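PDB 3QV2: 5-cytosine DNA methyltransferase from Entamoeba histolytica, which probably transfers a methyl group from S-adenosyl-L-methionine to carbon 5 of cytosine in DNA or tRNA. Local coordinates for residues V13-S18 against K49-N54; S25-S30 against A36-F41; T290-G295 against K299-C304. One frame throughout, in Å; residues are numbered along the deposited sequence.

Contacts 1 and 2 share the edge of the Rossmann-like sheet: strands 11-16 and 36-41 are neighbours in it, joined by backbone hydrogen bonds between Val13 and both Thr37 and Ile39, and Tyr51 of contact 1 also packs on Pro40. Contact 1 is wholly buried beside the bound S-adenosyl-L-homocysteine and turns on one phenol-carboxylate bond. Contact 2, partly buried, is mainly aromatic and apolar. Contact 3, also only partly buried, lies about 14 Å from contact 1, centre to centre, away from the sheet, and ties a loop to helix 298-306 by amide and hydroxyl groups. It touches helix 45-55 of contact 1 directly, Asn54 with Thr290 and Ile50 with Ile293 and Cys304.

Contact 1 (V13-S18 against K49-N54); sequences VIEFFS and KIYSKN. With SAH (S-adenosyl-L-homocysteine), chain B.
Tyr51, on helix 45-55, points its phenol at the carboxylate of Glu15, on strand 11-16, and its OH donates a hydrogen bond of 2.7 Å to Glu15 OE2. The two side chains converge, one from the strand and one from the helix. With chi1 at -163°, Glu15 turns CG away from its own backbone N and runs on extended, which carries the carboxylate to the rim of the ring. There OE2 lies 3.4 Å from Tyr51 CE1, and OE1 sits near the ring plane, so the acid meets an edge and not a face. The carboxylate and ring planes are 68° apart, and the phenol oxygen comes in on the syn side of OE2, lifted 28° out of the carboxylate plane. Ser18 adds a looser touch, its CB 4.1 Å from Tyr51 CE1. The chain at Phe17 and Ser18 borders the ligand: CB of Phe17 is 3.2 Å from O4' of S-adenosyl-L-homocysteine, and the carbonyl O of Ser18 is 3.4 Å from the ligand's CA. Arg24 completes the polar cluster, its backbone N bonding Glu15 OE1 and its NH1 bonding Tyr51 OH. Both carboxylate oxygens of this buried acid thus have a donor, and Tyr51 OH both gives and receives a bond. Such a network would be expected to stabilise the carboxylate as an anion and to fix the rotation of the group.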
loop_
_atom_site.group_PDB
_atom_site.type_symbol
_atom_site.label_atom_id
_atom_site.label_comp_id
_atom_site.label_asym_id
_atom_site.label_seq_id
_atom_site.Cartn_x
_atom_site.Cartn_y
_atom_site.Cartn_z
ATOM N N VAL A 13 -16.859 -6.357 2.138
ATOM C CA VAL A 13 -15.433 -6.637 2.255
ATOM C C VAL A 13 -14.944 -6.758 3.695
ATOM O O VAL A 13 -15.277 -5.934 4.546
ATOM C CB VAL A 13 -14.595 -5.539 1.563
ATOM C CG1 VAL A 13 -13.122 -5.919 1.560
ATOM C CG2 VAL A 13 -15.090 -5.299 0.146
ATOM N N ILE A 14 -14.147 -7.789 3.955
ATOM C CA ILE A 14 -13.376 -7.857 5.186
ATOM C C ILE A 14 -11.976 -7.329 4.896
ATOM O O ILE A 14 -11.204 -7.958 4.174
ATOM C CB ILE A 14 -13.266 -9.292 5.729
ATOM C CG1 ILE A 14 -14.649 -9.928 5.877
ATOM C CG2 ILE A 14 -12.534 -9.292 7.063
ATOM C CD1 ILE A 14 -14.616 -11.331 6.446
ATOM N N GLU A 15 -11.657 -6.166 5.453
ATOM C CA GLU A 15 -10.388 -5.504 5.173
ATOM C C GLU A 15 -9.304 -5.946 6.153
ATOM O O GLU A 15 -9.021 -5.258 7.133
ATOM C CB GLU A 15 -10.572 -3.985 5.219
ATOM C CG GLU A 15 -9.465 -3.179 4.560
ATOM C CD GLU A 15 -9.821 -1.707 4.436
ATOM O OE1 GLU A 15 -8.990 -0.934 3.917
ATOM O OE2 GLU A 15 -10.932 -1.322 4.856
ATOM N N PHE A 16 -8.704 -7.100 5.884
ATOM C CA PHE A 16 -7.650 -7.631 6.739
ATOM C C PHE A 16 -6.399 -6.760 6.675
ATOM O O PHE A 16 -6.038 -6.258 5.610
ATOM C CB PHE A 16 -7.304 -9.065 6.341
ATOM C CG PHE A 16 -8.430 -10.042 6.536
ATOM C CD1 PHE A 16 -8.814 -10.430 7.808
ATOM C CD2 PHE A 16 -9.091 -10.588 5.448
ATOM C CE1 PHE A 16 -9.842 -11.333 7.991
ATOM C CE2 PHE A 16 -10.120 -11.496 5.625
ATOM C CZ PHE A 16 -10.496 -11.869 6.899
ATOM N N PHE A 17 -5.737 -6.596 7.817
ATOM C CA PHE A 17 -4.554 -5.747 7.909
ATOM C C PHE A 17 -4.864 -4.383 7.302
ATOM O O PHE A 17 -4.096 -3.858 6.497
ATOM C CB PHE A 17 -3.367 -6.397 7.194
ATOM C CG PHE A 17 -3.261 -7.878 7.422
ATOM C CD1 PHE A 17 -2.698 -8.378 8.586
ATOM C CD2 PHE A 17 -3.729 -8.774 6.474
ATOM C CE1 PHE A 17 -2.604 -9.743 8.799
ATOM C CE2 PHE A 17 -3.639 -10.138 6.680
ATOM C CZ PHE A 17 -3.076 -10.623 7.844
ATOM N N SER A 18 -5.996 -3.817 7.709
ATOM C CA SER A 18 -6.542 -2.608 7.096
ATOM C C SER A 18 -5.600 -1.405 7.085
ATOM O O SER A 18 -5.672 -0.569 6.185
ATOM C CB SER A 18 -7.868 -2.229 7.762
ATOM O OG SER A 18 -7.755 -2.253 9.173
ATOM N N LYS A 49 -6.514 4.516 14.488
ATOM C CA LYS A 49 -6.959 5.874 14.782
ATOM C C LYS A 49 -7.114 6.701 13.511
ATOM O O LYS A 49 -8.056 7.481 13.381
ATOM C CB LYS A 49 -6.006 6.560 15.765
ATOM C CG LYS A 49 -6.463 6.475 17.215
ATOM C CD LYS A 49 -5.330 6.070 18.145
ATOM C CE LYS A 49 -4.196 7.080 18.123
ATOM N NZ LYS A 49 -3.113 6.705 19.075
ATOM N N ILE A 50 -6.188 6.523 12.575
ATOM C CA ILE A 50 -6.273 7.199 11.288
ATOM C C ILE A 50 -7.457 6.666 10.486
ATOM O O ILE A 50 -8.225 7.434 9.907
ATOM C CB ILE A 50 -4.980 7.024 10.471
ATOM C CG1 ILE A 50 -3.797 7.669 11.200
ATOM C CG2 ILE A 50 -5.152 7.612 9.078
ATOM C CD1 ILE A 50 -2.494 7.580 10.440
ATOM N N TYR A 51 -7.604 5.344 10.467
ATOM C CA TYR A 51 -8.705 4.706 9.756
ATOM C C TYR A 51 -10.046 5.217 10.271
ATOM O O TYR A 51 -10.882 5.680 9.497
ATOM C CB TYR A 51 -8.630 3.185 9.907
ATOM C CG TYR A 51 -9.591 2.435 9.012
ATOM C CD1 TYR A 51 -9.152 1.839 7.836
ATOM C CD2 TYR A 51 -10.936 2.329 9.337
ATOM C CE1 TYR A 51 -10.025 1.156 7.012
ATOM C CE2 TYR A 51 -11.816 1.648 8.520
ATOM C CZ TYR A 51 -11.355 1.062 7.359
ATOM O OH TYR A 51 -12.220 0.381 6.535
ATOM N N SER A 52 -10.240 5.129 11.583
ATOM C CA SER A 52 -11.485 5.554 12.211
ATOM C C SER A 52 -11.747 7.043 11.996
ATOM O O SER A 52 -12.886 7.456 11.784
ATOM C CB SER A 52 -11.472 5.226 13.704
ATOM O OG SER A 52 -11.446 3.824 13.919
ATOM N N LYS A 53 -10.689 7.845 12.051
ATOM C CA LYS A 53 -10.807 9.284 11.828
ATOM C C LYS A 53 -11.374 9.597 10.447
ATOM O O LYS A 53 -12.217 10.481 10.298
ATOM C CB LYS A 53 -9.449 9.969 11.999
ATOM C CG LYS A 53 -9.395 11.398 11.470
ATOM C CD LYS A 53 -10.286 12.337 12.268
ATOM C CE LYS A 53 -10.185 13.763 11.744
ATOM N NZ LYS A 53 -10.965 14.726 12.571
ATOM N N ASN A 54 -10.909 8.864 9.439
ATOM C CA ASN A 54 -11.315 9.113 8.059
ATOM C C ASN A 54 -12.591 8.383 7.635
ATOM O O ASN A 54 -13.373 8.903 6.841
ATOM C CB ASN A 54 -10.173 8.774 7.098
ATOM C CG ASN A 54 -9.007 9.736 7.217
ATOM O OD1 ASN A 54 -9.000 10.799 6.598
ATOM N ND2 ASN A 54 -8.012 9.368 8.016
HETATM N N SAH B . -2.510 -1.776 3.391
HETATM C CA SAH B . -2.676 -1.039 4.629
HETATM C CB SAH B . -1.551 -1.353 5.605
HETATM C CG SAH B . -0.872 -2.699 5.527
HETATM S SD SAH B . 0.515 -2.994 6.642
HETATM C C SAH B . -2.745 0.436 4.325
HETATM O O SAH B . -2.375 1.275 5.196
HETATM O OXT SAH B . -3.181 0.836 3.192
HETATM C "C5'" SAH B . 0.200 -4.465 7.594
HETATM C "C4'" SAH B . -0.718 -4.366 8.756
HETATM O "O4'" SAH B . -1.024 -5.647 9.184
HETATM C "C3'" SAH B . -0.042 -3.686 9.863
HETATM O "O3'" SAH B . -0.638 -2.455 10.090
HETATM C "C2'" SAH B . -0.178 -4.525 11.026
HETATM O "O2'" SAH B . -0.655 -3.782 12.092
HETATM C "C1'" SAH B . -1.152 -5.549 10.637
HETATM N N9 SAH B . -0.941 -6.777 11.349
HETATM C C8 SAH B . 0.181 -7.480 11.556
HETATM N N7 SAH B . -0.152 -8.559 12.282
HETATM C C5 SAH B . -1.484 -8.522 12.528
HETATM C C6 SAH B . -2.356 -9.366 13.220
HETATM N N6 SAH B . -1.871 -10.564 13.859
HETATM N N1 SAH B . -3.657 -9.029 13.277
HETATM C C2 SAH B . -4.130 -7.920 12.693
HETATM N N3 SAH B . -3.313 -7.099 12.024
HETATM C C4 SAH B . -1.999 -7.374 11.929
#

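Contact 2 (S25-S30 against A36-F41); sequences SSYERS and ATFIPF
Tyr27 and Phe38 form an offset edge-to-face aromatic pair, the edge of Phe38 directed at the face of Tyr27. The ring planes stand at 71° and the centroids are 5.8 Å apart. Phe38 CZ makes the touch, 3.8 Å from Tyr27 CD2. A chi1 of -179° points the Tyr27 ring away from its own backbone N and swings it off helix 22-29 toward the strand. Apolar packing continues along the same ring: the methyl CB of Ala36 rests 3.5 Å from Tyr27 CE2 and close to the phenol end. Val11 of the neighbouring strand meets both Tyr27 and Ala36, while Tyr51 of helix 45-55 packs against Phe38. Polar groups mark the margin. Glu28 passes the Phe38 side chain heading the other way, with OE2 4.2 Å from Phe38 CE2. The main partner of that carboxylate is Arg24, which forms a salt bridge with OE2. The phenol OH of Tyr27 is bonded to the carbonyl of Ile34, in the link between helix and strand. At the helix end, Ser30 OG donates a 2.6 Å bond to Tyr27 O, which also accepts from Ser30 N. The axes of helix segment 25-29 and strand 36-41 approach to 10.6 Å, nearly antiparallel at 174°. This is the helix-on-sheet packing of a beta-alpha-beta unit, here strand 11-16, helix 22-29 and strand 36-41 at the sheet edge of the Rossmann-like methyltransferase domain.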
loop_
_atom_site.group_PDB
_atom_site.type_symbol
_atom_site.label_atom_id
_atom_site.label_comp_id
_atom_site.label_asym_id
_atom_site.label_seq_id
_atom_site.Cartn_x
_atom_site.Cartn_y
_atom_site.Cartn_z
ATOM N N SER A 25 -9.750 2.707 0.162
ATOM C CA SER A 25 -9.595 3.908 -0.650
ATOM C C SER A 25 -9.504 3.566 -2.132
ATOM O O SER A 25 -10.136 4.210 -2.968
ATOM C CB SER A 25 -8.348 4.682 -0.222
ATOM O OG SER A 25 -8.440 5.090 1.131
ATOM N N SER A 26 -8.708 2.549 -2.448
ATOM C CA SER A 26 -8.535 2.112 -3.827
ATOM C C SER A 26 -9.867 1.737 -4.468
ATOM O O SER A 26 -10.159 2.142 -5.594
ATOM C CB SER A 26 -7.573 0.926 -3.892
ATOM O OG SER A 26 -6.299 1.280 -3.387
ATOM N N TYR A 27 -10.668 0.959 -3.747
ATOM C CA TYR A 27 -11.976 0.546 -4.240
ATOM C C TYR A 27 -12.890 1.746 -4.446
ATOM O O TYR A 27 -13.570 1.853 -5.465
ATOM C CB TYR A 27 -12.632 -0.445 -3.274
ATOM C CG TYR A 27 -13.988 -0.934 -3.735
ATOM C CD1 TYR A 27 -14.105 -2.071 -4.523
ATOM C CD2 TYR A 27 -15.150 -0.255 -3.388
ATOM C CE1 TYR A 27 -15.342 -2.521 -4.951
ATOM C CE2 TYR A 27 -16.391 -0.697 -3.812
ATOM C CZ TYR A 27 -16.481 -1.830 -4.592
ATOM O OH TYR A 27 -17.710 -2.276 -5.017
ATOM N N GLU A 28 -12.902 2.649 -3.473
ATOM C CA GLU A 28 -13.805 3.794 -3.503
ATOM C C GLU A 28 -13.481 4.784 -4.622
ATOM O O GLU A 28 -14.373 5.467 -5.125
ATOM C CB GLU A 28 -13.826 4.502 -2.144
ATOM C CG GLU A 28 -14.454 3.680 -1.026
ATOM C CD GLU A 28 -14.540 4.441 0.283
ATOM O OE1 GLU A 28 -14.000 5.564 0.354
ATOM O OE2 GLU A 28 -15.151 3.917 1.240
ATOM N N ARG A 29 -12.212 4.864 -5.010
ATOM C CA ARG A 29 -11.815 5.785 -6.073
ATOM C C ARG A 29 -11.909 5.127 -7.446
ATOM O O ARG A 29 -11.868 5.807 -8.471
ATOM C CB ARG A 29 -10.401 6.331 -5.840
ATOM C CG ARG A 29 -9.288 5.326 -6.093
ATOM C CD ARG A 29 -7.935 6.014 -6.234
ATOM N NE ARG A 29 -7.906 6.904 -7.392
ATOM C CZ ARG A 29 -7.513 8.173 -7.355
ATOM N NH1 ARG A 29 -7.103 8.713 -6.215
ATOM N NH2 ARG A 29 -7.526 8.904 -8.462
ATOM N N SER A 30 -12.039 3.804 -7.464
ATOM C CA SER A 30 -12.141 3.069 -8.720
ATOM C C SER A 30 -13.488 3.316 -9.395
ATOM O O SER A 30 -14.364 3.974 -8.832
ATOM C CB SER A 30 -11.936 1.571 -8.491
ATOM O OG SER A 30 -13.080 0.981 -7.902
ATOM N N ALA A 36 -20.334 -0.485 -1.427
ATOM C CA ALA A 36 -19.766 -1.581 -0.652
ATOM C C ALA A 36 -19.672 -1.262 0.836
ATOM O O ALA A 36 -19.747 -0.102 1.242
ATOM C CB ALA A 36 -18.395 -1.957 -1.202
ATOM N N THR A 37 -19.518 -2.308 1.642
ATOM C CA THR A 37 -19.290 -2.160 3.073
ATOM C C THR A 37 -17.920 -2.726 3.423
ATOM O O THR A 37 -17.433 -3.643 2.760
ATOM C CB THR A 37 -20.358 -2.896 3.901
ATOM O OG1 THR A 37 -20.286 -4.303 3.633
ATOM C CG2 THR A 37 -21.750 -2.386 3.554
ATOM N N PHE A 38 -17.301 -2.183 4.465
ATOM C CA PHE A 38 -15.966 -2.612 4.862
ATOM C C PHE A 38 -15.878 -2.921 6.355
ATOM O O PHE A 38 -16.344 -2.144 7.188
ATOM C CB PHE A 38 -14.931 -1.547 4.491
ATOM C CG PHE A 38 -14.792 -1.322 3.009
ATOM C CD1 PHE A 38 -13.834 -2.006 2.278
ATOM C CD2 PHE A 38 -15.614 -0.424 2.349
ATOM C CE1 PHE A 38 -13.703 -1.800 0.917
ATOM C CE2 PHE A 38 -15.488 -0.214 0.988
ATOM C CZ PHE A 38 -14.531 -0.902 0.272
ATOM N N ILE A 39 -15.284 -4.064 6.684
ATOM C CA ILE A 39 -15.015 -4.428 8.073
ATOM C C ILE A 39 -13.516 -4.628 8.268
ATOM O O ILE A 39 -12.983 -5.702 7.989
ATOM C CB ILE A 39 -15.759 -5.708 8.501
ATOM C CG1 ILE A 39 -17.274 -5.480 8.491
ATOM C CG2 ILE A 39 -15.317 -6.138 9.888
ATOM C CD1 ILE A 39 -17.892 -5.488 7.111
ATOM N N PRO A 40 -12.831 -3.582 8.745
ATOM C CA PRO A 40 -11.374 -3.554 8.900
ATOM C C PRO A 40 -10.883 -4.301 10.137
ATOM O O PRO A 40 -11.477 -4.181 11.209
ATOM C CB PRO A 40 -11.077 -2.060 9.044
ATOM C CG PRO A 40 -12.300 -1.505 9.676
ATOM C CD PRO A 40 -13.452 -2.302 9.129
ATOM N N PHE A 41 -9.806 -5.066 9.977
ATOM C CA PHE A 41 -9.152 -5.744 11.091
ATOM C C PHE A 41 -7.686 -5.328 11.158
ATOM O O PHE A 41 -6.953 -5.453 10.176
ATOM C CB PHE A 41 -9.237 -7.265 10.929
ATOM C CG PHE A 41 -10.565 -7.851 11.318
ATOM C CD1 PHE A 41 -10.729 -8.478 12.544
ATOM C CD2 PHE A 41 -11.645 -7.788 10.456
ATOM C CE1 PHE A 41 -11.947 -9.024 12.902
ATOM C CE2 PHE A 41 -12.867 -8.329 10.810
ATOM C CZ PHE A 41 -13.017 -8.949 12.034
#

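Contact 3 (T290-G295 against K299-C304); sequences TTQIDG and KQQYQC
Thr291 and Gln301 meet at a slant, the threonine hydroxyl giving a 2.8 Å hydrogen bond to the amide oxygen OE1 of Gln301. Thr291 OG1 is held between its backbone N and carbonyl carbon (chi1 63°), turned to the helix. The donor makes an angle of 121° at OE1 and is tilted from the plane of the amide. Gln301 reaches out from helix 298-306 with its chain extended beyond CG. This brings its amide up to the Thr291 carbonyl, Gln301 CD 3.2 Å from Thr291 O, while Gln301 CB is 3.6 Å from Thr291 OG1. At its far end, NE2 of Gln301 donates to the carbonyl of Leu296, between the two segments, so a single amide grips the loop at two places. Gln292 crosses this amide with its own nearly at right angles, the planes 87° apart. Gln300 comes less close, its OE1 4.0 Å from Gly295 O; Gln300 OE1 is instead bonded to the backbone N of Thr297, just before the helix. Within the loop, Thr290 OG1 accepts a 2.9 Å bond from Gln292 N, closing an ST turn, and Gln292 is the centre of an inverse gamma turn. Pro276 of helix 276-282 packs on both Thr291 and Gln301. A glutamine of helix 298-306 thus folds back on the loop that leads into it, within the C-5 cytosine-specific methylase region, where the Thr291 side chain lies about 5 Å from that of Ile20 of the S-adenosyl-L-homocysteine site.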
loop_
_atom_site.group_PDB
_atom_site.type_symbol
_atom_site.label_atom_id
_atom_site.label_comp_id
_atom_site.label_asym_id
_atom_site.label_seq_id
_atom_site.Cartn_x
_atom_site.Cartn_y
_atom_site.Cartn_z
ATOM N N THR A 290 -6.836 12.308 5.421
ATOM C CA THR A 290 -5.671 12.905 6.064
ATOM C C THR A 290 -5.111 12.034 7.188
ATOM O O THR A 290 -5.862 11.452 7.971
ATOM C CB THR A 290 -5.989 14.311 6.619
ATOM O OG1 THR A 290 -4.825 14.853 7.256
ATOM C CG2 THR A 290 -7.129 14.244 7.626
ATOM N N THR A 291 -3.787 11.944 7.253
ATOM C CA THR A 291 -3.114 11.237 8.334
ATOM C C THR A 291 -2.863 12.210 9.479
ATOM O O THR A 291 -2.379 11.826 10.545
ATOM C CB THR A 291 -1.771 10.655 7.872
ATOM O OG1 THR A 291 -0.893 11.724 7.496
ATOM C CG2 THR A 291 -1.972 9.727 6.683
ATOM N N GLN A 292 -3.197 13.475 9.242
ATOM C CA GLN A 292 -3.010 14.524 10.236
ATOM C C GLN A 292 -4.040 14.407 11.352
ATOM O O GLN A 292 -4.810 15.336 11.601
ATOM C CB GLN A 292 -3.107 15.905 9.582
ATOM C CG GLN A 292 -2.679 17.053 10.483
ATOM C CD GLN A 292 -1.189 17.053 10.763
ATOM O OE1 GLN A 292 -0.412 17.674 10.040
ATOM N NE2 GLN A 292 -0.784 16.354 11.818
ATOM N N ILE A 293 -4.057 13.257 12.016
ATOM C CA ILE A 293 -4.924 13.051 13.165
ATOM C C ILE A 293 -4.328 13.765 14.366
ATOM O O ILE A 293 -3.123 13.696 14.601
ATOM C CB ILE A 293 -5.091 11.557 13.496
ATOM C CG1 ILE A 293 -6.166 10.929 12.611
ATOM C CG2 ILE A 293 -5.458 11.370 14.960
ATOM C CD1 ILE A 293 -5.866 10.997 11.132
ATOM N N ASP A 294 -5.174 14.458 15.120
ATOM C CA ASP A 294 -4.719 15.218 16.276
ATOM C C ASP A 294 -3.906 14.347 17.230
ATOM O O ASP A 294 -4.363 13.288 17.661
ATOM C CB ASP A 294 -5.911 15.836 17.009
ATOM C CG ASP A 294 -5.511 16.999 17.891
ATOM O OD1 ASP A 294 -4.459 17.615 17.616
ATOM O OD2 ASP A 294 -6.245 17.301 18.857
ATOM N N GLY A 295 -2.699 14.800 17.549
ATOM C CA GLY A 295 -1.837 14.097 18.481
ATOM C C GLY A 295 -0.731 13.306 17.811
ATOM O O GLY A 295 0.340 13.113 18.386
ATOM N N LYS A 299 6.418 11.564 12.305
ATOM C CA LYS A 299 7.021 10.236 12.289
ATOM C C LYS A 299 5.960 9.141 12.224
ATOM O O LYS A 299 6.024 8.252 11.375
ATOM C CB LYS A 299 7.909 10.033 13.519
ATOM C CG LYS A 299 9.142 10.919 13.543
ATOM C CD LYS A 299 10.031 10.657 12.336
ATOM C CE LYS A 299 11.205 11.623 12.290
ATOM N NZ LYS A 299 12.088 11.497 13.482
ATOM N N GLN A 300 4.985 9.213 13.124
ATOM C CA GLN A 300 3.906 8.230 13.176
ATOM C C GLN A 300 3.127 8.173 11.862
ATOM O O GLN A 300 2.736 7.097 11.409
ATOM C CB GLN A 300 2.966 8.533 14.345
ATOM C CG GLN A 300 3.596 8.329 15.716
ATOM C CD GLN A 300 2.741 8.878 16.842
ATOM O OE1 GLN A 300 2.055 9.886 16.679
ATOM N NE2 GLN A 300 2.776 8.214 17.993
ATOM N N GLN A 301 2.909 9.333 11.249
ATOM C CA GLN A 301 2.197 9.406 9.979
ATOM C C GLN A 301 3.055 8.858 8.842
ATOM O O GLN A 301 2.570 8.124 7.981
ATOM C CB GLN A 301 1.780 10.847 9.680
ATOM C CG GLN A 301 0.951 11.489 10.781
ATOM C CD GLN A 301 0.654 12.951 10.516
ATOM O OE1 GLN A 301 0.420 13.355 9.377
ATOM N NE2 GLN A 301 0.668 13.757 11.572
ATOM N N TYR A 302 4.333 9.224 8.846
ATOM C CA TYR A 302 5.288 8.719 7.866
ATOM C C TYR A 302 5.330 7.196 7.884
ATOM O O TYR A 302 5.329 6.553 6.835
ATOM C CB TYR A 302 6.685 9.276 8.151
ATOM C CG TYR A 302 6.909 10.689 7.662
ATOM C CD1 TYR A 302 6.546 11.066 6.374
ATOM C CD2 TYR A 302 7.481 11.648 8.486
ATOM C CE1 TYR A 302 6.752 12.357 5.921
ATOM C CE2 TYR A 302 7.688 12.941 8.044
ATOM C CZ TYR A 302 7.324 13.290 6.762
ATOM O OH TYR A 302 7.531 14.577 6.320
ATOM N N GLN A 303 5.364 6.628 9.084
ATOM C CA GLN A 303 5.437 5.180 9.252
ATOM C C GLN A 303 4.231 4.478 8.636
ATOM O O GLN A 303 4.379 3.494 7.908
ATOM C CB GLN A 303 5.561 4.822 10.733
ATOM C CG GLN A 303 6.835 5.342 11.382
ATOM C CD GLN A 303 6.825 5.198 12.891
ATOM O OE1 GLN A 303 5.930 4.573 13.461
ATOM N NE2 GLN A 303 7.823 5.779 13.547
ATOM N N CYS A 304 3.039 4.989 8.929
ATOM C CA CYS A 304 1.811 4.426 8.381
ATOM C C CYS A 304 1.779 4.562 6.863
ATOM O O CYS A 304 1.490 3.602 6.152
ATOM C CB CYS A 304 0.585 5.108 8.996
ATOM S SG CYS A 304 0.357 4.783 10.760
#